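Amidohydrolase (Xanthomonas campestris pv. campestris, PDB 4DZH) probably deaminates adenosine-type substrates such as 5'-methylthioadenosine, as a zinc-dependent TIM-barrel enzyme of the amidohydrolase superfamily. Local coordinates at residues A69-G74 and L381-L386; Y140-V145 and T168-S173; G244-A249 and Q268-E273. One frame throughout, in Å; residues are numbered along the deposited sequence.

Interaction 1: A69-G74 and L381-L386; sequences AALMPG and LVCVDL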
loop_
_atom_site.group_PDB
_atom_site.type_symbol
_atom_site.label_atom_id
_atom_site.label_comp_id
_atom_site.label_asym_id
_atom_site.label_seq_id
_atom_site.Cartn_x
_atom_site.Cartn_y
_atom_site.Cartn_z
ATOM N N ALA A 69 -17.066 14.115 0.466
ATOM C CA ALA A 69 -16.065 13.551 -0.456
ATOM C C ALA A 69 -15.115 14.622 -0.930
ATOM O O ALA A 69 -15.496 15.805 -0.982
ATOM C CB ALA A 69 -16.747 12.915 -1.683
ATOM N N ALA A 70 -13.906 14.201 -1.330
ATOM C CA ALA A 70 -13.007 15.029 -2.145
ATOM C C ALA A 70 -13.282 14.706 -3.600
ATOM O O ALA A 70 -13.439 13.548 -3.974
ATOM C CB ALA A 70 -11.565 14.707 -1.835
ATOM N N LEU A 71 -13.357 15.735 -4.443
ATOM C CA LEU A 71 -13.454 15.553 -5.888
ATOM C C LEU A 71 -12.111 15.956 -6.499
ATOM O O LEU A 71 -11.601 17.044 -6.221
ATOM C CB LEU A 71 -14.606 16.416 -6.453
ATOM C CG LEU A 71 -14.913 16.301 -7.955
ATOM C CD1 LEU A 71 -15.379 14.943 -8.421
ATOM C CD2 LEU A 71 -15.993 17.341 -8.313
ATOM N N MET A 72 -11.515 15.051 -7.265
ATOM C CA MET A 72 -10.204 15.276 -7.888
ATOM C C MET A 72 -10.241 14.715 -9.326
ATOM O O MET A 72 -11.179 13.986 -9.702
ATOM C CB MET A 72 -9.124 14.559 -7.071
ATOM C CG MET A 72 -9.249 13.069 -7.113
ATOM S SD MET A 72 -8.035 12.301 -6.028
ATOM C CE MET A 72 -8.083 10.652 -6.727
ATOM N N PRO A 73 -9.229 15.057 -10.157
ATOM C CA PRO A 73 -9.138 14.443 -11.495
ATOM C C PRO A 73 -8.887 12.950 -11.362
ATOM O O PRO A 73 -8.290 12.527 -10.360
ATOM C CB PRO A 73 -7.892 15.096 -12.101
ATOM C CG PRO A 73 -7.657 16.384 -11.303
ATOM C CD PRO A 73 -8.092 15.967 -9.892
ATOM N N GLY A 74 -9.342 12.194 -12.369
ATOM C CA GLY A 74 -9.015 10.776 -12.386
ATOM C C GLY A 74 -7.517 10.566 -12.337
ATOM O O GLY A 74 -6.710 11.339 -12.855
ATOM N N LEU A 381 -13.219 12.679 -13.595
ATOM C CA LEU A 381 -13.315 13.112 -12.199
ATOM C C LEU A 381 -13.590 11.928 -11.295
ATOM O O LEU A 381 -14.251 10.962 -11.724
ATOM C CB LEU A 381 -14.464 14.100 -12.042
ATOM C CG LEU A 381 -14.352 15.327 -12.945
ATOM C CD1 LEU A 381 -15.634 16.122 -12.939
ATOM C CD2 LEU A 381 -13.198 16.167 -12.469
ATOM N N VAL A 382 -13.124 12.065 -10.065
ATOM C CA VAL A 382 -13.295 11.022 -9.043
ATOM C C VAL A 382 -13.712 11.650 -7.705
ATOM O O VAL A 382 -13.112 12.643 -7.256
ATOM C CB VAL A 382 -11.969 10.242 -8.886
ATOM C CG1 VAL A 382 -12.110 9.230 -7.703
ATOM C CG2 VAL A 382 -11.672 9.489 -10.167
ATOM N N CYS A 383 -14.702 11.020 -7.063
ATOM C CA CYS A 383 -15.113 11.354 -5.688
ATOM C C CYS A 383 -14.490 10.311 -4.769
ATOM O O CYS A 383 -14.699 9.118 -4.987
ATOM C CB CYS A 383 -16.634 11.296 -5.538
ATOM S SG CYS A 383 -17.432 12.814 -6.136
ATOM N N VAL A 384 -13.768 10.784 -3.768
ATOM C CA VAL A 384 -13.176 9.896 -2.742
ATOM C C VAL A 384 -13.912 10.216 -1.446
ATOM O O VAL A 384 -13.799 11.340 -0.962
ATOM C CB VAL A 384 -11.652 10.167 -2.584
ATOM C CG1 VAL A 384 -11.051 9.138 -1.626
ATOM C CG2 VAL A 384 -10.977 10.017 -3.912
ATOM N N ASP A 385 -14.617 9.229 -0.880
ATOM C CA ASP A 385 -15.252 9.409 0.444
ATOM C C ASP A 385 -14.168 9.631 1.475
ATOM O O ASP A 385 -13.289 8.783 1.590
ATOM C CB ASP A 385 -16.046 8.164 0.806
ATOM C CG ASP A 385 -16.662 8.255 2.187
ATOM O OD1 ASP A 385 -17.082 9.376 2.568
ATOM O OD2 ASP A 385 -16.684 7.217 2.889
ATOM N N LEU A 386 -14.175 10.753 2.195
ATOM C CA LEU A 386 -13.196 11.031 3.253
ATOM C C LEU A 386 -13.823 10.915 4.675
ATOM O O LEU A 386 -13.130 11.102 5.700
ATOM C CB LEU A 386 -12.453 12.336 3.046
ATOM C CG LEU A 386 -11.532 12.369 1.827
ATOM C CD1 LEU A 386 -10.908 13.755 1.762
ATOM C CD2 LEU A 386 -10.428 11.280 1.883
#

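Interaction 2: Y140-V145 and T168-S173; sequences YFFADV and TAWASS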
loop_
_atom_site.group_PDB
_atom_site.type_symbol
_atom_site.label_atom_id
_atom_site.label_comp_id
_atom_site.label_asym_id
_atom_site.label_seq_id
_atom_site.Cartn_x
_atom_site.Cartn_y
_atom_site.Cartn_z
ATOM N N TYR A 140 0.894 -3.357 -24.781
ATOM C CA TYR A 140 0.677 -4.799 -24.934
ATOM C C TYR A 140 0.411 -5.201 -26.396
ATOM O O TYR A 140 0.101 -4.344 -27.266
ATOM C CB TYR A 140 -0.449 -5.341 -24.051
ATOM C CG TYR A 140 -0.186 -6.779 -23.561
ATOM C CD1 TYR A 140 0.823 -7.047 -22.616
ATOM C CD2 TYR A 140 -0.920 -7.864 -24.071
ATOM C CE1 TYR A 140 1.056 -8.320 -22.186
ATOM C CE2 TYR A 140 -0.672 -9.148 -23.651
ATOM C CZ TYR A 140 0.307 -9.374 -22.704
ATOM O OH TYR A 140 0.556 -10.663 -22.258
ATOM N N PHE A 141 0.573 -6.512 -26.647
ATOM C CA PHE A 141 0.247 -7.117 -27.930
ATOM C C PHE A 141 -1.236 -6.959 -28.165
ATOM O O PHE A 141 -2.006 -6.802 -27.236
ATOM C CB PHE A 141 0.650 -8.596 -27.908
ATOM C CG PHE A 141 2.122 -8.815 -27.621
ATOM C CD1 PHE A 141 3.066 -8.655 -28.625
ATOM C CD2 PHE A 141 2.538 -9.188 -26.358
ATOM C CE1 PHE A 141 4.418 -8.843 -28.382
ATOM C CE2 PHE A 141 3.889 -9.388 -26.094
ATOM C CZ PHE A 141 4.822 -9.211 -27.120
ATOM N N PHE A 142 -1.635 -7.030 -29.438
ATOM C CA PHE A 142 -3.062 -6.891 -29.770
ATOM C C PHE A 142 -3.630 -5.550 -29.316
ATOM O O PHE A 142 -4.753 -5.479 -28.813
ATOM C CB PHE A 142 -3.901 -8.101 -29.312
ATOM C CG PHE A 142 -3.506 -9.382 -29.997
ATOM C CD1 PHE A 142 -2.443 -10.154 -29.507
ATOM C CD2 PHE A 142 -4.137 -9.776 -31.164
ATOM C CE1 PHE A 142 -2.053 -11.303 -30.159
ATOM C CE2 PHE A 142 -3.752 -10.926 -31.820
ATOM C CZ PHE A 142 -2.712 -11.695 -31.318
ATOM N N ALA A 143 -2.842 -4.505 -29.578
ATOM C CA ALA A 143 -3.254 -3.133 -29.289
ATOM C C ALA A 143 -4.546 -2.778 -30.000
ATOM O O ALA A 143 -5.305 -1.960 -29.476
ATOM C CB ALA A 143 -2.141 -2.144 -29.682
ATOM N N ASP A 144 -4.811 -3.407 -31.161
ATOM C CA ASP A 144 -6.056 -3.133 -31.889
ATOM C C ASP A 144 -7.269 -3.510 -31.043
ATOM O O ASP A 144 -8.242 -2.752 -30.912
ATOM C CB ASP A 144 -6.082 -3.825 -33.262
ATOM C CG ASP A 144 -5.910 -5.349 -33.194
ATOM O OD1 ASP A 144 -5.397 -5.894 -32.190
ATOM O OD2 ASP A 144 -6.295 -6.025 -34.187
ATOM N N VAL A 145 -7.208 -4.681 -30.409
ATOM C CA VAL A 145 -8.277 -5.145 -29.548
ATOM C C VAL A 145 -8.373 -4.241 -28.321
ATOM O O VAL A 145 -9.467 -3.823 -27.935
ATOM C CB VAL A 145 -7.992 -6.588 -29.077
ATOM C CG1 VAL A 145 -8.983 -7.014 -28.017
ATOM C CG2 VAL A 145 -7.984 -7.562 -30.291
ATOM N N THR A 168 6.001 -13.029 -32.568
ATOM C CA THR A 168 4.980 -13.391 -31.592
ATOM C C THR A 168 3.696 -13.580 -32.378
ATOM O O THR A 168 3.667 -13.379 -33.602
ATOM C CB THR A 168 4.733 -12.267 -30.580
ATOM O OG1 THR A 168 4.341 -11.081 -31.291
ATOM C CG2 THR A 168 5.984 -11.981 -29.762
ATOM N N ALA A 169 2.627 -13.934 -31.677
ATOM C CA ALA A 169 1.328 -14.111 -32.302
ATOM C C ALA A 169 0.839 -12.805 -32.927
ATOM O O ALA A 169 0.091 -12.802 -33.921
ATOM C CB ALA A 169 0.336 -14.596 -31.265
ATOM N N TRP A 170 1.251 -11.692 -32.333
ATOM C CA TRP A 170 0.896 -10.374 -32.855
ATOM C C TRP A 170 1.493 -10.056 -34.237
ATOM O O TRP A 170 0.821 -9.529 -35.139
ATOM C CB TRP A 170 1.300 -9.321 -31.827
ATOM C CG TRP A 170 1.042 -7.895 -32.204
ATOM C CD1 TRP A 170 1.975 -6.895 -32.254
ATOM C CD2 TRP A 170 -0.215 -7.289 -32.568
ATOM N NE1 TRP A 170 1.384 -5.716 -32.625
ATOM C CE2 TRP A 170 0.042 -5.926 -32.831
ATOM C CE3 TRP A 170 -1.517 -7.773 -32.735
ATOM C CZ2 TRP A 170 -0.958 -5.027 -33.209
ATOM C CZ3 TRP A 170 -2.520 -6.872 -33.114
ATOM C CH2 TRP A 170 -2.227 -5.516 -33.346
ATOM N N ALA A 171 2.765 -10.381 -34.423
ATOM C CA ALA A 171 3.461 -10.048 -35.650
ATOM C C ALA A 171 4.728 -10.898 -35.736
ATOM O O ALA A 171 5.432 -11.114 -34.740
ATOM C CB ALA A 171 3.846 -8.588 -35.658
ATOM N N SER A 172 5.021 -11.398 -36.929
ATOM C CA SER A 172 6.165 -12.300 -37.045
ATOM C C SER A 172 7.406 -11.653 -37.696
ATOM O O SER A 172 8.481 -12.266 -37.759
ATOM C CB SER A 172 5.745 -13.598 -37.746
ATOM O OG SER A 172 5.380 -13.354 -39.092
ATOM N N SER A 173 7.263 -10.419 -38.172
ATOM C CA SER A 173 8.361 -9.729 -38.838
ATOM C C SER A 173 8.353 -8.253 -38.509
ATOM O O SER A 173 7.323 -7.732 -38.057
ATOM C CB SER A 173 8.288 -9.891 -40.361
ATOM O OG SER A 173 7.161 -9.186 -40.906
#

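Interaction 3: G244-A249 and Q268-E273; sequences GQRPLA and QLTEAE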
loop_
_atom_site.group_PDB
_atom_site.type_symbol
_atom_site.label_atom_id
_atom_site.label_comp_id
_atom_site.label_asym_id
_atom_site.label_seq_id
_atom_site.Cartn_x
_atom_site.Cartn_y
_atom_site.Cartn_z
ATOM N N GLY A 244 28.990 -0.600 -26.299
ATOM C CA GLY A 244 30.044 0.243 -25.767
ATOM C C GLY A 244 29.563 1.468 -25.026
ATOM O O GLY A 244 30.361 2.310 -24.639
ATOM N N GLN A 245 28.252 1.514 -24.748
ATOM C CA GLN A 245 27.539 2.724 -24.332
ATOM C C GLN A 245 26.393 2.349 -23.364
ATOM O O GLN A 245 25.778 1.308 -23.552
ATOM C CB GLN A 245 26.808 3.260 -25.565
ATOM C CG GLN A 245 27.363 4.520 -26.131
ATOM C CD GLN A 245 26.609 4.994 -27.345
ATOM O OE1 GLN A 245 25.977 4.211 -28.083
ATOM N NE2 GLN A 245 26.662 6.298 -27.568
ATOM N N ARG A 246 26.083 3.196 -22.386
ATOM C CA ARG A 246 24.853 3.036 -21.592
ATOM C C ARG A 246 23.654 3.147 -22.542
ATOM O O ARG A 246 23.746 3.793 -23.587
ATOM C CB ARG A 246 24.721 4.121 -20.512
ATOM C CG ARG A 246 25.724 4.091 -19.367
ATOM C CD ARG A 246 25.712 5.431 -18.606
ATOM N NE ARG A 246 24.463 5.713 -17.862
ATOM C CZ ARG A 246 24.194 5.215 -16.663
ATOM N NH1 ARG A 246 25.073 4.374 -16.115
ATOM N NH2 ARG A 246 23.049 5.543 -16.014
ATOM N N PRO A 247 22.489 2.557 -22.174
ATOM C CA PRO A 247 21.374 2.611 -23.130
ATOM C C PRO A 247 20.916 4.043 -23.440
ATOM O O PRO A 247 20.615 4.316 -24.594
ATOM C CB PRO A 247 20.251 1.814 -22.424
ATOM C CG PRO A 247 20.971 0.863 -21.558
ATOM C CD PRO A 247 22.249 1.584 -21.094
ATOM N N LEU A 248 20.866 4.932 -22.451
ATOM C CA LEU A 248 20.430 6.296 -22.749
ATOM C C LEU A 248 21.373 6.974 -23.760
ATOM O O LEU A 248 20.925 7.732 -24.621
ATOM C CB LEU A 248 20.243 7.111 -21.463
ATOM C CG LEU A 248 18.826 7.043 -20.871
ATOM C CD1 LEU A 248 18.857 7.598 -19.458
ATOM C CD2 LEU A 248 17.857 7.790 -21.824
ATOM N N ALA A 249 22.671 6.683 -23.669
ATOM C CA ALA A 249 23.639 7.211 -24.639
ATOM C C ALA A 249 23.362 6.702 -26.058
ATOM O O ALA A 249 23.384 7.472 -27.036
ATOM C CB ALA A 249 25.064 6.863 -24.203
ATOM N N GLN A 268 18.238 2.912 -12.919
ATOM C CA GLN A 268 19.689 3.042 -13.019
ATOM C C GLN A 268 20.014 4.378 -13.719
ATOM O O GLN A 268 19.987 4.419 -14.956
ATOM C CB GLN A 268 20.222 1.908 -13.882
ATOM C CG GLN A 268 19.830 0.483 -13.474
ATOM C CD GLN A 268 20.255 0.129 -12.072
ATOM O OE1 GLN A 268 21.449 0.049 -11.772
ATOM N NE2 GLN A 268 19.292 -0.088 -11.201
ATOM N N LEU A 269 20.321 5.454 -12.972
ATOM C CA LEU A 269 20.465 6.825 -13.565
ATOM C C LEU A 269 21.615 7.758 -13.052
ATOM O O LEU A 269 21.895 7.760 -11.867
ATOM C CB LEU A 269 19.188 7.650 -13.406
ATOM C CG LEU A 269 17.912 7.527 -14.241
ATOM C CD1 LEU A 269 16.954 8.697 -13.950
ATOM C CD2 LEU A 269 18.187 7.433 -15.754
ATOM N N THR A 270 22.182 8.597 -13.936
ATOM C CA THR A 270 23.110 9.674 -13.524
ATOM C C THR A 270 22.502 11.082 -13.540
ATOM O O THR A 270 21.413 11.291 -14.117
ATOM C CB THR A 270 24.256 9.839 -14.578
ATOM O OG1 THR A 270 23.702 10.389 -15.800
ATOM C CG2 THR A 270 24.948 8.517 -14.880
ATOM N N GLU A 271 23.255 12.074 -13.026
ATOM C CA GLU A 271 22.780 13.475 -13.036
ATOM C C GLU A 271 22.695 14.066 -14.437
ATOM O O GLU A 271 21.675 14.678 -14.808
ATOM C CB GLU A 271 23.589 14.415 -12.094
ATOM C CG GLU A 271 23.052 14.590 -10.632
ATOM C CD GLU A 271 21.730 15.434 -10.455
ATOM O OE1 GLU A 271 21.610 16.619 -10.907
ATOM O OE2 GLU A 271 20.807 14.902 -9.785
ATOM N N ALA A 272 23.771 13.884 -15.208
ATOM C CA ALA A 272 23.786 14.169 -16.637
ATOM C C ALA A 272 22.484 13.732 -17.282
ATOM O O ALA A 272 21.807 14.508 -17.984
ATOM C CB ALA A 272 24.953 13.426 -17.282
ATOM N N GLU A 273 22.111 12.490 -17.019
ATOM C CA GLU A 273 20.879 11.932 -17.580
ATOM C C GLU A 273 19.613 12.666 -17.131
ATOM O O GLU A 273 18.722 12.948 -17.983
ATOM C CB GLU A 273 20.826 10.433 -17.331
ATOM C CG GLU A 273 21.855 9.754 -18.223
ATOM C CD GLU A 273 22.178 8.328 -17.841
ATOM O OE1 GLU A 273 21.837 7.942 -16.725
ATOM O OE2 GLU A 273 22.768 7.610 -18.697
#

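Interaction 1: A69-G74 and L381-L386
A70 and V384 face each other across two antiparallel strands and exchange a pair of backbone hydrogen bonds, and two residues further on M72 and V382 do the same. The four bonds are short: V384 N donates to A70 O and V382 N to M72 O at 2.8 Å, A70 N to V384 O and M72 N to V382 O at 2.9 Å. L71–C383 lies between the two hydrogen-bonded pairs, and A69–D385 and P73–L381 flank them; here alpha carbons lend CA-H...O contacts instead: L71 CA lies 3.2 Å from V382 O, and C383 CA as close to A70 O.

The apolar contacts divide between two faces. On one, L71 has CG anti to its backbone N (chi1 -177°), which carries CD1 over the partner strand to sit 3.7 Å from C383 SG and 3.8 Å from L381 CB; I18 and V38 from the neighbouring sheet cover this leucine. On the other, M72 runs extended beyond CG and crosses V384 obliquely, its CE 4.1 Å from V384 CG2, while V382 CG2 rests 3.7 Å from G74 CA.

This antiparallel ladder, itself away from the metal site, joins strand 381-385 to the outset of strand 69-80, which runs on to the zinc ligand H79. D385 stands at its partly exposed end, OD1 bonded to S387. The amides and carbonyls of A70, M72, V382 and V384 satisfy one another, while A69 and L71 turn to Y22 and L381 to W414, so this buried seam can be built with mostly apolar side chains.

Interaction 2: Y140-V145 and T168-S173
F142 lays its backbone, rather than its ring, on the indole of W170. F142 CA stands 3.7 Å from the centroid of the six-membered ring, a CH-pi contact over the face, and F142 N lies over the same face, offset toward the rim. The two aromatic rings meet obliquely, planes 58° apart and centroids 5.1 Å apart, with W170 CE3 over one face of the phenyl. W170 reaches this place because CG is anti to its backbone N (chi1 179°), which sends the indole across toward the start of helix 143-152. F141 takes the root of that side chain: its CD1 is 3.7 Å from W170 CB, and its ring crosses T168 at about a right angle, CE1 3.7 Å from OG1, a hydroxyl hydrogen-bonded to Y177. At the far end of the indole, D144 OD1 approaches W170 CZ3 at 3.2 Å, the carboxylate plane turned 57° from the ring.

The indole thus joins the loops after two successive parallel strands of the TIM barrel, 133-139 and 156-163, with the F141 side chain about 8 Å from that of the zinc ligand H81. R180 of helix 174-188 makes a cation-pi contact with W170, V162 of strand 156-163 touches F141, and P114 of helix 114-130 packs on F142.

Interaction 3: G244-A249 and Q268-E273
The guanidinium of R246 receives the methyl CG2 of T270 over one face, 3.7 Å above the plane and offset toward the rim, while its edge is taken up by the carboxylate of E273. That edge is gripped side-on: R246 NE donates to E273 OE2 at 2.7 Å, nearly straight at 165°, and NH2 donates to E273 OE1 at 2.8 Å. The oxygens are met differently. OE2 lies close to the guanidinium plane yet is approached on its syn side from somewhat outside the carboxylate plane, whereas OE1 uses its syn lone pair for NH2 and lies tilted out of the guanidinium plane. The two flat groups are accordingly twisted by 37°, a bidentate, side-on salt bridge that is not quite coplanar. The bend at chi3 (67°) brings NE round to the carboxylate, and the turn at chi4 sets NH2 beside it.

E273 OE1 has a second donor, the backbone N of T270 at 2.9 Å, reached on the anti side. In return E273 N donates to T270 OG1, also at 2.9 Å. Two donors on one oxygen and a third on the other would be expected to favour the ionised glutamate. Beside these polar groups L248 supplies the apolar packing, its CD1 3.8 Å from L269 CD2 and equally near E273 CD, so that the leucine screens one flank of the carboxylate.

H230, in the loop before helix 233-243, ties the two segments together by bonding to both L248 N and Q268 O. The reciprocal bonds between T270 and E273 form a capping box at the N-terminus of helix 271-280; R246, itself at the N-cap position of helix 247-254, extends that motif into a salt bridge between the starts of two successive helices on the periphery of the TIM barrel.

The three contacts show how bonding chemistry can follow position in one fold. Interaction 1 is buried and relies on backbone ladders with apolar faces, joining strands that are far apart in sequence; the other two lie between its segments along the chain, on the opposite side of the chain's centre. Both are partly buried and local, linking a helix start to a nearby loop or second helix start, yet they differ: interaction 2 has no hydrogen bond across it and depends on aromatic surfaces, whereas interaction 3 depends on charge. None touches another, the nearest atoms being about 20 Å or more apart, and no helix or strand is shared.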